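Local atomic coordinates of uncharacterized protein (Bacteroides uniformis, PDB entry 4K61), a protein that is of unknown function but belongs to the DUF2874 family of putative beta-lactamase-inhibitor-like, PepSY-like proteins. Residues 22-27 and 44-49. Sequence-based numbering, arbitrary orientation.
Sequences VAWSHD and VWFDGQ
Two N-H groups grip Asp27 OD2: the indole nitrogen of Trp45 and the backbone N of Ala136, at the start of the C-terminal helix 136-139. The Trp45 NE1 to Asp27 OD2 bond is 2.9 Å long and nearly straight, with an N-H...O angle of 172°. Its acceptor lies within 1° of the indole plane, yet the ring nitrogen meets the oxygen from above the carboxylate plane. Asp27 CG stands anti to the backbone N (chi1 180°), which extends the carboxylate across to Trp45. A second N-H at the same oxygen would probably favour the ionised carboxylate. Asp27 CA and Trp45 CA are 8.4 Å apart, too distant for direct backbone pairing. This spacing fits strands 23-27 and 40-46 as next-but-one neighbours in an antiparallel meander, with 30-37 between them, and both side chains also touch Val32 of that middle strand. Trp24 and Phe46 make a second, purely apolar bridge on the opposite face of the sheet. The six-membered end of the indole approaches the phenyl ring: Trp24 CZ3 lies 4.1 Å from Phe46 CD1, which sits near the indole plane, at its edge. Val22 CG1 packs 3.5 Å above one face of that indole, toward the rim. Leu12 of helix 6-15 touches Val22, Trp24 and Phe46, placing this aromatic pair between the helix and the sheet.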
ATOM      1  N   VAL A  22      -2.982 -11.149  13.696  1.00 28.70           N
ATOM      2  CA  VAL A  22      -1.924 -10.631  12.876  1.00 27.40           C
ATOM      3  C   VAL A  22      -1.224 -11.743  12.127  1.00 29.53           C
ATOM      4  O   VAL A  22      -0.876 -12.774  12.700  1.00 31.52           O
ATOM      5  CB  VAL A  22      -0.903  -9.818  13.722  1.00 27.37           C
ATOM      6  CG1 VAL A  22       0.211  -9.282  12.851  1.00 27.91           C
ATOM      7  CG2 VAL A  22      -1.589  -8.662  14.437  1.00 27.13           C
ATOM      8  N   ALA A  23      -0.944 -11.517  10.849  1.00 30.13           N
ATOM      9  CA  ALA A  23      -0.062 -12.402  10.099  1.00 31.45           C
ATOM     10  C   ALA A  23       1.238 -11.680   9.781  1.00 30.64           C
ATOM     11  O   ALA A  23       1.227 -10.616   9.173  1.00 29.71           O
ATOM     12  CB  ALA A  23      -0.732 -12.841   8.804  1.00 33.84           C
ATOM     13  N   TRP A  24       2.363 -12.285  10.147  1.00 32.15           N
ATOM     14  CA  TRP A  24       3.693 -11.700   9.911  1.00 32.23           C
ATOM     15  C   TRP A  24       4.401 -12.312   8.700  1.00 35.63           C
ATOM     16  O   TRP A  24       4.365 -13.534   8.473  1.00 39.89           O
ATOM     17  CB  TRP A  24       4.593 -11.888  11.142  1.00 33.83           C
ATOM     18  CG  TRP A  24       4.172 -11.077  12.323  1.00 32.15           C
ATOM     19  CD1 TRP A  24       3.419 -11.496  13.365  1.00 32.16           C
ATOM     20  CD2 TRP A  24       4.510  -9.701  12.591  1.00 30.51           C
ATOM     21  NE1 TRP A  24       3.234 -10.455  14.265  1.00 31.15           N
ATOM     22  CE2 TRP A  24       3.888  -9.345  13.803  1.00 30.04           C
ATOM     23  CE3 TRP A  24       5.229  -8.725  11.894  1.00 30.57           C
ATOM     24  CZ2 TRP A  24       3.990  -8.055  14.351  1.00 27.63           C
ATOM     25  CZ3 TRP A  24       5.344  -7.446  12.448  1.00 28.78           C
ATOM     26  CH2 TRP A  24       4.734  -7.134  13.670  1.00 27.76           C
ATOM     27  N   SER A  25       5.068 -11.460   7.938  1.00 35.23           N
ATOM     28  CA  SER A  25       5.889 -11.892   6.822  1.00 37.45           C
ATOM     29  C   SER A  25       7.143 -11.023   6.747  1.00 36.83           C
ATOM     30  O   SER A  25       7.315 -10.104   7.552  1.00 34.78           O
ATOM     31  CB  SER A  25       5.104 -11.840   5.498  1.00 38.04           C
ATOM     32  OG  SER A  25       4.748 -10.523   5.182  1.00 36.00           O
ATOM     33  N   HIS A  26       8.043 -11.407   5.845  1.00 39.71           N
ATOM     34  CA  HIS A  26       9.313 -10.721   5.629  1.00 41.17           C
ATOM     35  C   HIS A  26       9.284 -10.122   4.221  1.00 44.18           C
ATOM     36  O   HIS A  26       8.758 -10.743   3.299  1.00 48.26           O
ATOM     37  CB  HIS A  26      10.449 -11.735   5.735  1.00 44.24           C
ATOM     38  CG  HIS A  26      10.728 -12.206   7.128  1.00 46.18           C
ATOM     39  ND1 HIS A  26      11.966 -12.691   7.482  1.00 49.28           N
ATOM     40  CD2 HIS A  26       9.968 -12.258   8.254  1.00 45.81           C
ATOM     41  CE1 HIS A  26      11.954 -13.047   8.754  1.00 51.39           C
ATOM     42  NE2 HIS A  26      10.752 -12.804   9.244  1.00 48.62           N
ATOM     43  N   ASP A  27       9.792  -8.902   4.059  1.00 43.24           N
ATOM     44  CA  ASP A  27       9.770  -8.207   2.761  1.00 41.35           C
ATOM     45  C   ASP A  27      11.081  -7.453   2.716  1.00 42.94           C
ATOM     46  O   ASP A  27      11.267  -6.456   3.407  1.00 38.36           O
ATOM     47  CB  ASP A  27       8.577  -7.253   2.667  1.00 36.90           C
ATOM     48  CG  ASP A  27       8.496  -6.496   1.336  1.00 37.51           C
ATOM     49  OD1 ASP A  27       9.375  -6.674   0.456  1.00 42.83           O
ATOM     50  OD2 ASP A  27       7.529  -5.695   1.204  1.00 34.70           O
ATOM     51  N   VAL A  44       1.700  -2.962   7.935  1.00 22.31           N
ATOM     52  CA  VAL A  44       2.665  -2.039   8.495  1.00 22.30           C
ATOM     53  C   VAL A  44       4.045  -2.692   8.397  1.00 25.87           C
ATOM     54  O   VAL A  44       4.223  -3.870   8.742  1.00 28.13           O
ATOM     55  CB  VAL A  44       2.386  -1.694   9.968  1.00 23.29           C
ATOM     56  CG1 VAL A  44       3.398  -0.702  10.479  1.00 23.69           C
ATOM     57  CG2 VAL A  44       1.009  -1.085  10.152  1.00 22.33           C
ATOM     58  N   TRP A  45       4.983  -1.920   7.868  1.00 25.82           N
ATOM     59  CA  TRP A  45       6.365  -2.362   7.657  1.00 27.64           C
ATOM     60  C   TRP A  45       7.205  -1.856   8.807  1.00 29.21           C
ATOM     61  O   TRP A  45       7.153  -0.644   9.111  1.00 28.76           O
ATOM     62  CB  TRP A  45       6.947  -1.786   6.349  1.00 28.58           C
ATOM     63  CG  TRP A  45       6.570  -2.546   5.092  1.00 30.12           C
ATOM     64  CD1 TRP A  45       7.385  -3.326   4.328  1.00 31.58           C
ATOM     65  CD2 TRP A  45       5.281  -2.585   4.464  1.00 27.47           C
ATOM     66  NE1 TRP A  45       6.690  -3.868   3.280  1.00 30.26           N
ATOM     67  CE2 TRP A  45       5.397  -3.410   3.329  1.00 27.75           C
ATOM     68  CE3 TRP A  45       4.034  -1.992   4.743  1.00 26.33           C
ATOM     69  CZ2 TRP A  45       4.330  -3.675   2.495  1.00 27.64           C
ATOM     70  CZ3 TRP A  45       2.977  -2.243   3.885  1.00 24.46           C
ATOM     71  CH2 TRP A  45       3.125  -3.088   2.794  1.00 26.23           C
ATOM     72  N   PHE A  46       8.007  -2.764   9.409  1.00 28.39           N
ATOM     73  CA  PHE A  46       8.920  -2.380  10.476  1.00 30.69           C
ATOM     74  C   PHE A  46      10.336  -2.713  10.080  1.00 34.49           C
ATOM     75  O   PHE A  46      10.600  -3.803   9.526  1.00 34.53           O
ATOM     76  CB  PHE A  46       8.607  -3.136  11.771  1.00 31.04           C
ATOM     77  CG  PHE A  46       7.283  -2.807  12.350  1.00 28.94           C
ATOM     78  CD1 PHE A  46       6.163  -3.503  11.937  1.00 28.33           C
ATOM     79  CD2 PHE A  46       7.134  -1.778  13.285  1.00 29.05           C
ATOM     80  CE1 PHE A  46       4.917  -3.203  12.440  1.00 26.52           C
ATOM     81  CE2 PHE A  46       5.862  -1.471  13.791  1.00 27.55           C
ATOM     82  CZ  PHE A  46       4.772  -2.192  13.377  1.00 26.10           C
ATOM     83  N   ASP A  47      11.264  -1.803  10.396  1.00 35.46           N
ATOM     84  CA  ASP A  47      12.671  -2.134  10.226  1.00 41.26           C
ATOM     85  C   ASP A  47      13.222  -2.990  11.387  1.00 43.00           C
ATOM     86  O   ASP A  47      12.514  -3.299  12.330  1.00 42.16           O
ATOM     87  CB  ASP A  47      13.521  -0.863   9.960  1.00 44.34           C
ATOM     88  CG  ASP A  47      13.554   0.117  11.141  1.00 45.80           C
ATOM     89  OD1 ASP A  47      13.375  -0.295  12.324  1.00 41.95           O
ATOM     90  OD2 ASP A  47      13.805   1.322  10.833  1.00 48.25           O
ATOM     91  N   GLY A  48      14.506  -3.311  11.347  1.00 48.24           N
ATOM     92  CA  GLY A  48      15.150  -4.087  12.423  1.00 52.59           C
ATOM     93  C   GLY A  48      15.162  -3.436  13.797  1.00 54.18           C
ATOM     94  O   GLY A  48      15.377  -4.115  14.806  1.00 58.36           O
ATOM     95  N   GLN A  49      14.969  -2.116  13.843  1.00 52.99           N
ATOM     96  CA  GLN A  49      14.919  -1.390  15.106  1.00 53.91           C
ATOM     97  C   GLN A  49      13.486  -1.195  15.578  1.00 51.83           C
ATOM     98  O   GLN A  49      13.233  -0.402  16.470  1.00 51.29           O
ATOM     99  CB  GLN A  49      15.630  -0.048  14.958  1.00 56.89           C
ATOM    100  CG  GLN A  49      17.108  -0.224  14.716  1.00 64.96           C
ATOM    101  CD  GLN A  49      17.865   1.088  14.723  1.00 71.66           C
ATOM    102  OE1 GLN A  49      17.877   1.812  13.730  1.00 74.10           O
ATOM    103  NE2 GLN A  49      18.503   1.398  15.843  1.00 78.50           N
TER